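AT-less polyketide synthase (Streptomyces platensis subsp. rosaceus, PDB 4TKT) probably catalyses decarboxylative chain-extending condensation as a ketosynthase of an AT-less type I polyketide synthase that makes isomigrastatin. Local coordinates at residues Y51-R55 with R56-G60; G160-A163 with S164-N167; E363-A366 with G367-G370; P494-A497 with Y498-V502; S516-P519 with A520-D523. All coordinates share one frame; numbering follows the deposited sequence.

All five contacts are local. Contacts 1, 2 and 3 belong to the ketosynthase part of the chain, contacts 4 and 5 to the RhiE-like linker domain. Contact 1 is a surface type II beta turn led into by an Asx turn, with apolar contacts to a valine, whereas contact 3 is a buried helix start made of small residues and one isoleucine. Contacts 2 and 5 are partly buried helix beginnings; a threonine cap marks contact 5. Contact 4 is a largely buried part of helix 493-502 whose polar side chains bond outward to other parts of the chain. Contacts 4 and 5 have centres about 15 Å apart, and L483 touches both.

Contact 1: residues Y51-R55 with R56-G60; sequences YYDAR and RGVPG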
loop_
_atom_site.group_PDB
_atom_site.type_symbol
_atom_site.label_atom_id
_atom_site.label_comp_id
_atom_site.label_asym_id
_atom_site.label_seq_id
_atom_site.Cartn_x
_atom_site.Cartn_y
_atom_site.Cartn_z
ATOM N N TYR A 51 -6.577 -30.584 -8.535
ATOM C CA TYR A 51 -7.827 -29.835 -8.577
ATOM C C TYR A 51 -8.208 -29.325 -9.964
ATOM O O TYR A 51 -9.374 -29.032 -10.213
ATOM C CB TYR A 51 -7.757 -28.648 -7.618
ATOM C CG TYR A 51 -7.290 -29.012 -6.234
ATOM C CD1 TYR A 51 -8.147 -29.626 -5.332
ATOM C CD2 TYR A 51 -5.995 -28.732 -5.823
ATOM C CE1 TYR A 51 -7.722 -29.960 -4.060
ATOM C CE2 TYR A 51 -5.563 -29.060 -4.556
ATOM C CZ TYR A 51 -6.431 -29.675 -3.677
ATOM O OH TYR A 51 -6.003 -30.005 -2.412
ATOM N N TYR A 52 -7.241 -29.204 -10.865
ATOM C CA TYR A 52 -7.529 -28.587 -12.155
ATOM C C TYR A 52 -8.332 -29.495 -13.082
ATOM O O TYR A 52 -8.069 -30.693 -13.186
ATOM C CB TYR A 52 -6.242 -28.156 -12.860
ATOM C CG TYR A 52 -6.503 -27.503 -14.200
ATOM C CD1 TYR A 52 -6.955 -26.192 -14.280
ATOM C CD2 TYR A 52 -6.313 -28.203 -15.384
ATOM C CE1 TYR A 52 -7.204 -25.594 -15.504
ATOM C CE2 TYR A 52 -6.560 -27.614 -16.611
ATOM C CZ TYR A 52 -7.003 -26.312 -16.665
ATOM O OH TYR A 52 -7.247 -25.728 -17.887
ATOM N N ASP A 53 -9.314 -28.897 -13.748
ATOM C CA ASP A 53 -10.097 -29.556 -14.786
ATOM C C ASP A 53 -10.743 -28.469 -15.637
ATOM O O ASP A 53 -11.499 -27.645 -15.126
ATOM C CB ASP A 53 -11.154 -30.483 -14.181
ATOM C CG ASP A 53 -11.787 -31.410 -15.211
ATOM O OD1 ASP A 53 -12.076 -30.959 -16.340
ATOM O OD2 ASP A 53 -11.995 -32.598 -14.888
ATOM N N ALA A 54 -10.448 -28.472 -16.934
ATOM C CA ALA A 54 -10.891 -27.401 -17.825
ATOM C C ALA A 54 -12.412 -27.330 -17.961
ATOM O O ALA A 54 -12.958 -26.288 -18.324
ATOM C CB ALA A 54 -10.252 -27.563 -19.192
ATOM N N ARG A 55 -13.092 -28.432 -17.668
ATOM C CA ARG A 55 -14.548 -28.469 -17.747
ATOM C C ARG A 55 -15.190 -27.719 -16.580
ATOM O O ARG A 55 -15.003 -28.080 -15.417
ATOM C CB ARG A 55 -15.042 -29.917 -17.781
ATOM C CG ARG A 55 -16.543 -30.052 -17.957
ATOM C CD ARG A 55 -16.980 -31.511 -17.966
ATOM N NE ARG A 55 -16.403 -32.260 -19.080
ATOM C CZ ARG A 55 -16.956 -32.351 -20.285
ATOM N NH1 ARG A 55 -18.102 -31.734 -20.538
ATOM N NH2 ARG A 55 -16.361 -33.054 -21.238
ATOM N N ARG A 56 -15.946 -26.673 -16.901
ATOM C CA ARG A 56 -16.619 -25.855 -15.897
ATOM C C ARG A 56 -17.548 -26.663 -14.993
ATOM O O ARG A 56 -18.293 -27.521 -15.463
ATOM C CB ARG A 56 -17.428 -24.749 -16.574
ATOM C CG ARG A 56 -16.630 -23.553 -17.057
ATOM C CD ARG A 56 -17.536 -22.585 -17.815
ATOM N NE ARG A 56 -16.886 -21.305 -18.074
ATOM C CZ ARG A 56 -16.942 -20.258 -17.255
ATOM N NH1 ARG A 56 -17.624 -20.334 -16.119
ATOM N NH2 ARG A 56 -16.316 -19.132 -17.569
ATOM N N GLY A 57 -17.492 -26.380 -13.695
ATOM C CA GLY A 57 -18.466 -26.898 -12.750
ATOM C C GLY A 57 -18.350 -28.364 -12.378
ATOM O O GLY A 57 -19.277 -28.932 -11.801
ATOM N N VAL A 58 -17.221 -28.982 -12.707
ATOM C CA VAL A 58 -16.956 -30.347 -12.267
ATOM C C VAL A 58 -16.765 -30.371 -10.754
ATOM O O VAL A 58 -15.975 -29.596 -10.216
ATOM C CB VAL A 58 -15.711 -30.937 -12.951
ATOM C CG1 VAL A 58 -15.329 -32.263 -12.313
ATOM C CG2 VAL A 58 -15.959 -31.107 -14.439
ATOM N N PRO A 59 -17.504 -31.251 -10.061
ATOM C CA PRO A 59 -17.425 -31.360 -8.601
ATOM C C PRO A 59 -16.025 -31.734 -8.118
ATOM O O PRO A 59 -15.432 -32.688 -8.624
ATOM C CB PRO A 59 -18.424 -32.476 -8.278
ATOM C CG PRO A 59 -19.351 -32.507 -9.437
ATOM C CD PRO A 59 -18.508 -32.166 -10.627
ATOM N N GLY A 60 -15.508 -30.979 -7.153
ATOM C CA GLY A 60 -14.211 -31.264 -6.570
ATOM C C GLY A 60 -13.058 -30.772 -7.420
ATOM O O GLY A 60 -11.898 -31.087 -7.152
#
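R55 and V58 meet across a surface turn in the long loop between strands 39-40 and 66-67 of the ketosynthase, an apolar contact between residues three apart. The segments 51-55 and 56-60 run in roughly reversed directions, 150° apart, and the reversal is made at R55-V58. The aliphatic part of R55 crosses V58 obliquely: CB, CG and CD of R55 all lie 3.7 Å from CG2 of V58. The backbone places CB, while the first torsion (chi1 -176°) sets CG opposite the backbone N and, with CD, beside that methyl; the bend at chi3 carries the guanidinium away. CG2 of V58 also rests 3.3 Å from O of R55.

By its backbone angles R55-V58 is a type II beta turn, with G57 at positive phi in the third position. R55 O and V58 N are 3.6 Å apart and not hydrogen-bonded, so the turn is defined by its dihedral angles. Just before it D53 forms an Asx turn: OD1 of D53 accepts from N of R55 at 3.0 Å, on the anti side of the carboxylate and somewhat out of its plane. The other oxygen, OD2 of D53, comes within 4.2 Å of CG1 of V58.

At the end away from the turn, O of G60 approaches the edge of the Y51 ring, 4.4 Å from CD1 of Y51. R56 sends its guanidinium off to D245, in a salt bridge, with hydrogen bonds to Q229 and S233, while the backbones of Y51 and D53 bond to T62.

Contact 2: residues G160-A163 with S164-N167; sequences GSLA and SIAN
S164, leading the second segment into helix 163-173, donates its backbone N to O of S161 at 3.1 Å. That N lies above the S161 carbonyl plane, 59° out of it, and the bond spans three residues, as in a 3-10 turn. The serine's OG, held beside its own backbone N (chi1 -70°), stands 3.7 Å from CB of S161. I165 repeats the pattern one residue on: its N bonds to O of L162 at 3.2 Å, again from above the carbonyl plane. The two side chains lie side by side and point the same way, CD1 of I165 being 4.2 Å from CD2 of L162. At A166 the backbone N makes a weak bond to O of A163. N167 closes a turn spanning four residues, its N 2.8 Å from O of A163 and in the carbonyl plane. Its amide folds back past A163, with ND2 4.1 Å from CB of A163, while OD1 of N167 is hydrogen-bonded to S179 OG. Around this turn, I165 packs on Q94, E95 and F98 of helix 93-109, I165 and A166 reach strand 129-136, and T181 of strand 179-182 bonds to O of L162.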
loop_
_atom_site.group_PDB
_atom_site.type_symbol
_atom_site.label_atom_id
_atom_site.label_comp_id
_atom_site.label_asym_id
_atom_site.label_seq_id
_atom_site.Cartn_x
_atom_site.Cartn_y
_atom_site.Cartn_z
ATOM N N GLY A 160 -7.416 -18.106 13.378
ATOM C CA GLY A 160 -8.031 -17.498 12.214
ATOM C C GLY A 160 -8.784 -16.232 12.572
ATOM O O GLY A 160 -9.966 -16.095 12.259
ATOM N N SER A 161 -8.098 -15.304 13.232
ATOM C CA SER A 161 -8.716 -14.053 13.656
ATOM C C SER A 161 -8.297 -12.894 12.766
ATOM O O SER A 161 -7.144 -12.468 12.797
ATOM C CB SER A 161 -8.358 -13.739 15.108
ATOM O OG SER A 161 -9.031 -12.571 15.544
ATOM N N LEU A 162 -9.243 -12.382 11.986
ATOM C CA LEU A 162 -8.981 -11.258 11.094
ATOM C C LEU A 162 -8.630 -9.990 11.866
ATOM O O LEU A 162 -7.915 -9.127 11.357
ATOM C CB LEU A 162 -10.189 -11.005 10.189
ATOM C CG LEU A 162 -10.435 -12.064 9.112
ATOM C CD1 LEU A 162 -11.621 -11.687 8.246
ATOM C CD2 LEU A 162 -9.190 -12.255 8.261
ATOM N N ALA A 163 -9.130 -9.886 13.094
ATOM C CA ALA A 163 -8.846 -8.739 13.951
ATOM C C ALA A 163 -7.356 -8.602 14.241
ATOM O O ALA A 163 -6.857 -7.495 14.452
ATOM C CB ALA A 163 -9.617 -8.847 15.254
ATOM N N SER A 164 -6.653 -9.730 14.259
ATOM C CA SER A 164 -5.232 -9.737 14.576
ATOM C C SER A 164 -4.431 -8.923 13.574
ATOM O O SER A 164 -3.395 -8.360 13.918
ATOM C CB SER A 164 -4.699 -11.168 14.626
ATOM O OG SER A 164 -5.216 -11.851 15.752
ATOM N N ILE A 165 -4.915 -8.863 12.339
ATOM C CA ILE A 165 -4.254 -8.088 11.298
ATOM C C ILE A 165 -4.090 -6.632 11.728
ATOM O O ILE A 165 -3.014 -6.053 11.589
ATOM C CB ILE A 165 -5.034 -8.154 9.971
ATOM C CG1 ILE A 165 -5.053 -9.589 9.446
ATOM C CG2 ILE A 165 -4.415 -7.232 8.936
ATOM C CD1 ILE A 165 -5.837 -9.757 8.168
ATOM N N ALA A 166 -5.152 -6.052 12.274
ATOM C CA ALA A 166 -5.095 -4.674 12.746
ATOM C C ALA A 166 -4.506 -4.588 14.151
ATOM O O ALA A 166 -3.762 -3.660 14.465
ATOM C CB ALA A 166 -6.477 -4.048 12.717
ATOM N N ASN A 167 -4.844 -5.561 14.991
ATOM C CA ASN A 167 -4.440 -5.534 16.391
ATOM C C ASN A 167 -2.937 -5.699 16.601
ATOM O O ASN A 167 -2.366 -5.081 17.498
ATOM C CB ASN A 167 -5.191 -6.611 17.174
ATOM C CG ASN A 167 -6.600 -6.183 17.541
ATOM O OD1 ASN A 167 -7.025 -5.074 17.220
ATOM N ND2 ASN A 167 -7.333 -7.063 18.212
#

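Contact 3: residues E363-A366 with G367-G370; sequences ESAA and GIAG
A365 and I368 meet where helix 366-380 begins, with A365 at the N-cap position; in sequence the turn comes just after the Asn-Ile-Gly-His signature of ketosynthases. Following I368 outward, its CB lies 4.1 Å from O of A365. The branch methyl comes closest: CG2 of I368 is 3.2 Å from that same oxygen, O of A365, and 4.2 Å from CB of A365. The first torsion explains this. With CG1 opposite the backbone N (chi1 -167°), CG2 takes the crowded position between N and the carbonyl carbon, which turns it back toward the previous turn. CG1 and CD1 therefore lead away from A365, and the I368 side chain also touches Y18 and A189, the latter at the start of helix 188-202.

The backbone bonds are uneven. O of A365 receives two weak ones, from N of I368 and from N of A369, whereas N of G370 makes a sound bond to O of A366, tilted 28° from the carbonyl plane. At the helix start, N of A366 bonds back to O of E363. A369 lies against Y18 and I359. E363 and S364, just before the cap, turn their polar ends elsewhere, E363 to Y139 and S364 to the backbone oxygen of V213.

Alanine at the N-cap has no polar side-chain atom with which to accept a first-turn N-H; instead a water accepts from N of G367 at 2.9 Å and gives a weak bond to O of S364.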
loop_
_atom_site.group_PDB
_atom_site.type_symbol
_atom_site.label_atom_id
_atom_site.label_comp_id
_atom_site.label_asym_id
_atom_site.label_seq_id
_atom_site.Cartn_x
_atom_site.Cartn_y
_atom_site.Cartn_z
ATOM N N GLU A 363 -9.322 -8.616 -4.545
ATOM C CA GLU A 363 -10.427 -8.765 -3.605
ATOM C C GLU A 363 -10.365 -7.749 -2.460
ATOM O O GLU A 363 -10.508 -6.549 -2.687
ATOM C CB GLU A 363 -10.458 -10.200 -3.070
ATOM C CG GLU A 363 -11.131 -11.169 -4.041
ATOM C CD GLU A 363 -10.676 -12.607 -3.882
ATOM O OE1 GLU A 363 -9.503 -12.830 -3.515
ATOM O OE2 GLU A 363 -11.497 -13.517 -4.133
ATOM N N SER A 364 -10.144 -8.221 -1.237
ATOM C CA SER A 364 -10.149 -7.334 -0.075
ATOM C C SER A 364 -9.045 -6.274 -0.134
ATOM O O SER A 364 -9.082 -5.294 0.609
ATOM C CB SER A 364 -10.022 -8.146 1.215
ATOM O OG SER A 364 -8.892 -8.998 1.183
ATOM N N ALA A 365 -8.075 -6.468 -1.023
ATOM C CA ALA A 365 -6.984 -5.513 -1.192
ATOM C C ALA A 365 -7.056 -4.799 -2.542
ATOM O O ALA A 365 -6.140 -4.065 -2.907
ATOM C CB ALA A 365 -5.644 -6.216 -1.044
ATOM N N ALA A 366 -8.143 -5.015 -3.276
ATOM C CA ALA A 366 -8.285 -4.446 -4.614
ATOM C C ALA A 366 -8.301 -2.925 -4.584
ATOM O O ALA A 366 -7.773 -2.270 -5.482
ATOM C CB ALA A 366 -9.549 -4.970 -5.281
ATOM N N GLY A 367 -8.907 -2.366 -3.545
ATOM C CA GLY A 367 -9.053 -0.930 -3.440
ATOM C C GLY A 367 -7.763 -0.191 -3.147
ATOM O O GLY A 367 -7.564 0.927 -3.620
ATOM N N ILE A 368 -6.881 -0.806 -2.366
ATOM C CA ILE A 368 -5.637 -0.142 -1.988
ATOM C C ILE A 368 -4.634 -0.206 -3.145
ATOM O O ILE A 368 -3.843 0.714 -3.342
ATOM C CB ILE A 368 -5.037 -0.749 -0.687
ATOM C CG1 ILE A 368 -3.936 0.151 -0.130
ATOM C CG2 ILE A 368 -4.540 -2.175 -0.899
ATOM C CD1 ILE A 368 -4.432 1.498 0.323
ATOM N N ALA A 369 -4.694 -1.277 -3.930
ATOM C CA ALA A 369 -3.893 -1.369 -5.143
ATOM C C ALA A 369 -4.409 -0.375 -6.175
ATOM O O ALA A 369 -3.633 0.219 -6.923
ATOM C CB ALA A 369 -3.924 -2.778 -5.699
ATOM N N GLY A 370 -5.727 -0.204 -6.202
ATOM C CA GLY A 370 -6.363 0.747 -7.091
ATOM C C GLY A 370 -6.010 2.173 -6.718
ATOM O O GLY A 370 -5.777 3.011 -7.587
HETATM O O HOH W 1 -10.766 -3.258 -1.453
#

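Contact 4: residues P494-A497 with Y498-V502; sequences PDIA and YTLQV
T499 holds OG1 beside its backbone N and opposite the carbonyl carbon (chi1 -60°), which swings the hydroxyl back one turn to D495. Q501 takes a similar first torsion (chi1 -77°) and then extends, so that its chain runs back over A497. Both lie on helix 493-502 of the RhiE-like linker domain.

OG1 of T499 donates to O of D495 at 2.9 Å, and N of T499 bonds to the same oxygen, O of D495, at 3.0 Å. The two donors come from opposite faces of the carbonyl plane, so this oxygen is gripped twice. OG1 is also hydrogen-bonded to the backbone N of V600, and D495 uses OD1 for the backbone N of R598; the helix is thus tied at two points to the 598-600 stretch.

CG of Q501 lies 3.1 Å from O of A497, and NE2 of Q501 is 4.1 Å from CB of A497. The amide then bonds outward at both ends, NE2 to O of V461 and OE1 to NE2 of H591, a histidine that also meets the Y498 ring edge-to-face. A leucine in place of Q501 would probably leave O of V461 and NE2 of H591 without their amide partners.

On another side of the helix I496 and L500 run next to each other, pointing the same way, CG2 of I496 being 3.9 Å from CD1 of L500. L500 continues onto V462 and L464 of strand 460-466. Buried polar groups here pair outward with backbone and histidine atoms, which implies that the helix is joined to its neighbours by directional bonds as well as by apolar packing.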
loop_
_atom_site.group_PDB
_atom_site.type_symbol
_atom_site.label_atom_id
_atom_site.label_comp_id
_atom_site.label_asym_id
_atom_site.label_seq_id
_atom_site.Cartn_x
_atom_site.Cartn_y
_atom_site.Cartn_z
ATOM N N PRO A 494 20.577 17.688 2.356
ATOM C CA PRO A 494 19.906 18.087 3.601
ATOM C C PRO A 494 18.584 17.351 3.843
ATOM O O PRO A 494 18.255 17.044 4.989
ATOM C CB PRO A 494 19.663 19.585 3.399
ATOM C CG PRO A 494 20.740 20.009 2.463
ATOM C CD PRO A 494 20.911 18.856 1.521
ATOM N N ASP A 495 17.843 17.066 2.777
ATOM C CA ASP A 495 16.578 16.347 2.902
ATOM C C ASP A 495 16.806 14.885 3.277
ATOM O O ASP A 495 16.113 14.339 4.137
ATOM C CB ASP A 495 15.776 16.433 1.603
ATOM C CG ASP A 495 15.343 17.847 1.276
ATOM O OD1 ASP A 495 15.195 18.658 2.212
ATOM O OD2 ASP A 495 15.145 18.142 0.079
ATOM N N ILE A 496 17.777 14.257 2.618
ATOM C CA ILE A 496 18.114 12.862 2.875
ATOM C C ILE A 496 18.536 12.651 4.323
ATOM O O ILE A 496 18.044 11.746 4.997
ATOM C CB ILE A 496 19.241 12.380 1.945
ATOM C CG1 ILE A 496 18.762 12.379 0.492
ATOM C CG2 ILE A 496 19.714 10.995 2.347
ATOM C CD1 ILE A 496 19.852 12.084 -0.508
ATOM N N ALA A 497 19.443 13.499 4.798
ATOM C CA ALA A 497 19.942 13.410 6.166
ATOM C C ALA A 497 18.819 13.591 7.180
ATOM O O ALA A 497 18.723 12.840 8.147
ATOM C CB ALA A 497 21.037 14.444 6.398
ATOM N N TYR A 498 17.969 14.585 6.947
ATOM C CA TYR A 498 16.859 14.869 7.849
ATOM C C TYR A 498 15.890 13.692 7.931
ATOM O O TYR A 498 15.461 13.303 9.021
ATOM C CB TYR A 498 16.118 16.131 7.399
ATOM C CG TYR A 498 14.933 16.489 8.266
ATOM C CD1 TYR A 498 15.114 17.061 9.518
ATOM C CD2 TYR A 498 13.634 16.263 7.830
ATOM C CE1 TYR A 498 14.035 17.393 10.315
ATOM C CE2 TYR A 498 12.547 16.592 8.619
ATOM C CZ TYR A 498 12.753 17.157 9.861
ATOM O OH TYR A 498 11.679 17.487 10.655
ATOM N N THR A 499 15.558 13.128 6.774
ATOM C CA THR A 499 14.644 11.995 6.702
ATOM C C THR A 499 15.180 10.792 7.478
ATOM O O THR A 499 14.443 10.142 8.217
ATOM C CB THR A 499 14.378 11.579 5.236
ATOM O OG1 THR A 499 13.802 12.680 4.518
ATOM C CG2 THR A 499 13.424 10.400 5.176
ATOM N N LEU A 500 16.469 10.511 7.324
ATOM C CA LEU A 500 17.077 9.350 7.968
ATOM C C LEU A 500 17.300 9.553 9.464
ATOM O O LEU A 500 17.480 8.590 10.212
ATOM C CB LEU A 500 18.399 9.005 7.288
ATOM C CG LEU A 500 18.246 8.488 5.861
ATOM C CD1 LEU A 500 19.599 8.361 5.184
ATOM C CD2 LEU A 500 17.521 7.156 5.872
ATOM N N GLN A 501 17.285 10.807 9.898
ATOM C CA GLN A 501 17.483 11.120 11.307
ATOM C C GLN A 501 16.190 10.984 12.102
ATOM O O GLN A 501 16.107 10.187 13.037
ATOM C CB GLN A 501 18.047 12.534 11.468
ATOM C CG GLN A 501 19.526 12.654 11.151
ATOM C CD GLN A 501 19.994 14.092 11.110
ATOM O OE1 GLN A 501 19.336 14.983 11.646
ATOM N NE2 GLN A 501 21.131 14.327 10.464
ATOM N N VAL A 502 15.180 11.754 11.717
ATOM C CA VAL A 502 13.952 11.842 12.498
ATOM C C VAL A 502 12.874 10.882 11.983
ATOM O O VAL A 502 11.835 10.699 12.618
ATOM C CB VAL A 502 13.415 13.294 12.500
ATOM C CG1 VAL A 502 12.791 13.633 11.159
ATOM C CG2 VAL A 502 12.425 13.511 13.642
#

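Contact 5: residues S516-P519 with A520-D523; sequences STLP and ALVD
T517 is the N-cap of helix 518-530, and its contact with A520 is a side-chain cap. OG1 of T517 accepts from N of A520 at 3.4 Å, a weak bond. Its torsion (chi1 74°) places the hydroxyl oxygen between the backbone N and the carbonyl carbon, where it also lies 3.3 Å from CB of A520. O of T517 takes a firmer bond from N of L521 at 3.2 Å, in the carbonyl plane. One residue further on, N of V522 reaches O of L518 at 3.0 Å, nearly along the C=O axis, and N of D523 bonds to O of P519 at 3.1 Å. P519 has no N-H that would need an acceptor, and its ring lies about 4 Å from a bound sulfate, probably from the crystallisation liquor. Apolar contacts back the bonds up: CD1 of L518 is 4.4 Å from CD2 of L521, and CG of L518 the same 4.4 Å from CG2 of V522.

The N-H of L518 is bonded to S490 OG, and its side chain rests on W488. L521 packs on V513 and V515 of strand 509-515 and on L483, while V522 touches R484, so this first turn rests on both that strand and the loop after helix 469-482.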
loop_
_atom_site.group_PDB
_atom_site.type_symbol
_atom_site.label_atom_id
_atom_site.label_comp_id
_atom_site.label_asym_id
_atom_site.label_seq_id
_atom_site.Cartn_x
_atom_site.Cartn_y
_atom_site.Cartn_z
ATOM N N SER A 516 29.253 16.194 2.313
ATOM C CA SER A 516 28.752 17.441 1.745
ATOM C C SER A 516 28.393 17.275 0.270
ATOM O O SER A 516 27.712 18.122 -0.308
ATOM C CB SER A 516 29.777 18.565 1.919
ATOM O OG SER A 516 30.995 18.260 1.265
ATOM N N THR A 517 28.849 16.180 -0.333
ATOM C CA THR A 517 28.508 15.875 -1.721
ATOM C C THR A 517 27.926 14.472 -1.845
ATOM O O THR A 517 28.288 13.571 -1.089
ATOM C CB THR A 517 29.728 15.981 -2.657
ATOM O OG1 THR A 517 30.595 14.860 -2.446
ATOM C CG2 THR A 517 30.491 17.278 -2.413
ATOM N N LEU A 518 27.028 14.295 -2.807
ATOM C CA LEU A 518 26.382 13.004 -3.031
ATOM C C LEU A 518 27.343 11.883 -3.461
ATOM O O LEU A 518 27.215 10.761 -2.975
ATOM C CB LEU A 518 25.265 13.144 -4.067
ATOM C CG LEU A 518 24.407 11.891 -4.256
ATOM C CD1 LEU A 518 23.688 11.540 -2.963
ATOM C CD2 LEU A 518 23.419 12.078 -5.394
ATOM N N PRO A 519 28.295 12.167 -4.375
ATOM C CA PRO A 519 29.213 11.077 -4.730
ATOM C C PRO A 519 30.053 10.589 -3.552
ATOM O O PRO A 519 30.458 9.427 -3.536
ATOM C CB PRO A 519 30.105 11.707 -5.803
ATOM C CG PRO A 519 29.275 12.780 -6.393
ATOM C CD PRO A 519 28.504 13.342 -5.241
ATOM N N ALA A 520 30.312 11.468 -2.588
ATOM C CA ALA A 520 31.053 11.089 -1.391
ATOM C C ALA A 520 30.207 10.183 -0.506
ATOM O O ALA A 520 30.711 9.220 0.072
ATOM C CB ALA A 520 31.492 12.321 -0.621
ATOM N N LEU A 521 28.919 10.498 -0.404
ATOM C CA LEU A 521 27.995 9.691 0.381
ATOM C C LEU A 521 27.858 8.292 -0.213
ATOM O O LEU A 521 27.866 7.301 0.514
ATOM C CB LEU A 521 26.626 10.366 0.468
ATOM C CG LEU A 521 25.534 9.578 1.199
ATOM C CD1 LEU A 521 25.981 9.189 2.598
ATOM C CD2 LEU A 521 24.246 10.378 1.256
ATOM N N VAL A 522 27.744 8.223 -1.537
ATOM C CA VAL A 522 27.661 6.946 -2.237
ATOM C C VAL A 522 28.901 6.094 -1.966
ATOM O O VAL A 522 28.795 4.889 -1.738
ATOM C CB VAL A 522 27.493 7.149 -3.760
ATOM C CG1 VAL A 522 27.529 5.813 -4.490
ATOM C CG2 VAL A 522 26.196 7.880 -4.054
ATOM N N ASP A 523 30.071 6.726 -1.977
ATOM C CA ASP A 523 31.321 6.024 -1.695
ATOM C C ASP A 523 31.336 5.451 -0.285
ATOM O O ASP A 523 31.777 4.324 -0.071
ATOM C CB ASP A 523 32.525 6.951 -1.880
ATOM C CG ASP A 523 32.819 7.246 -3.335
ATOM O OD1 ASP A 523 32.192 6.611 -4.212
ATOM O OD2 ASP A 523 33.688 8.104 -3.601
#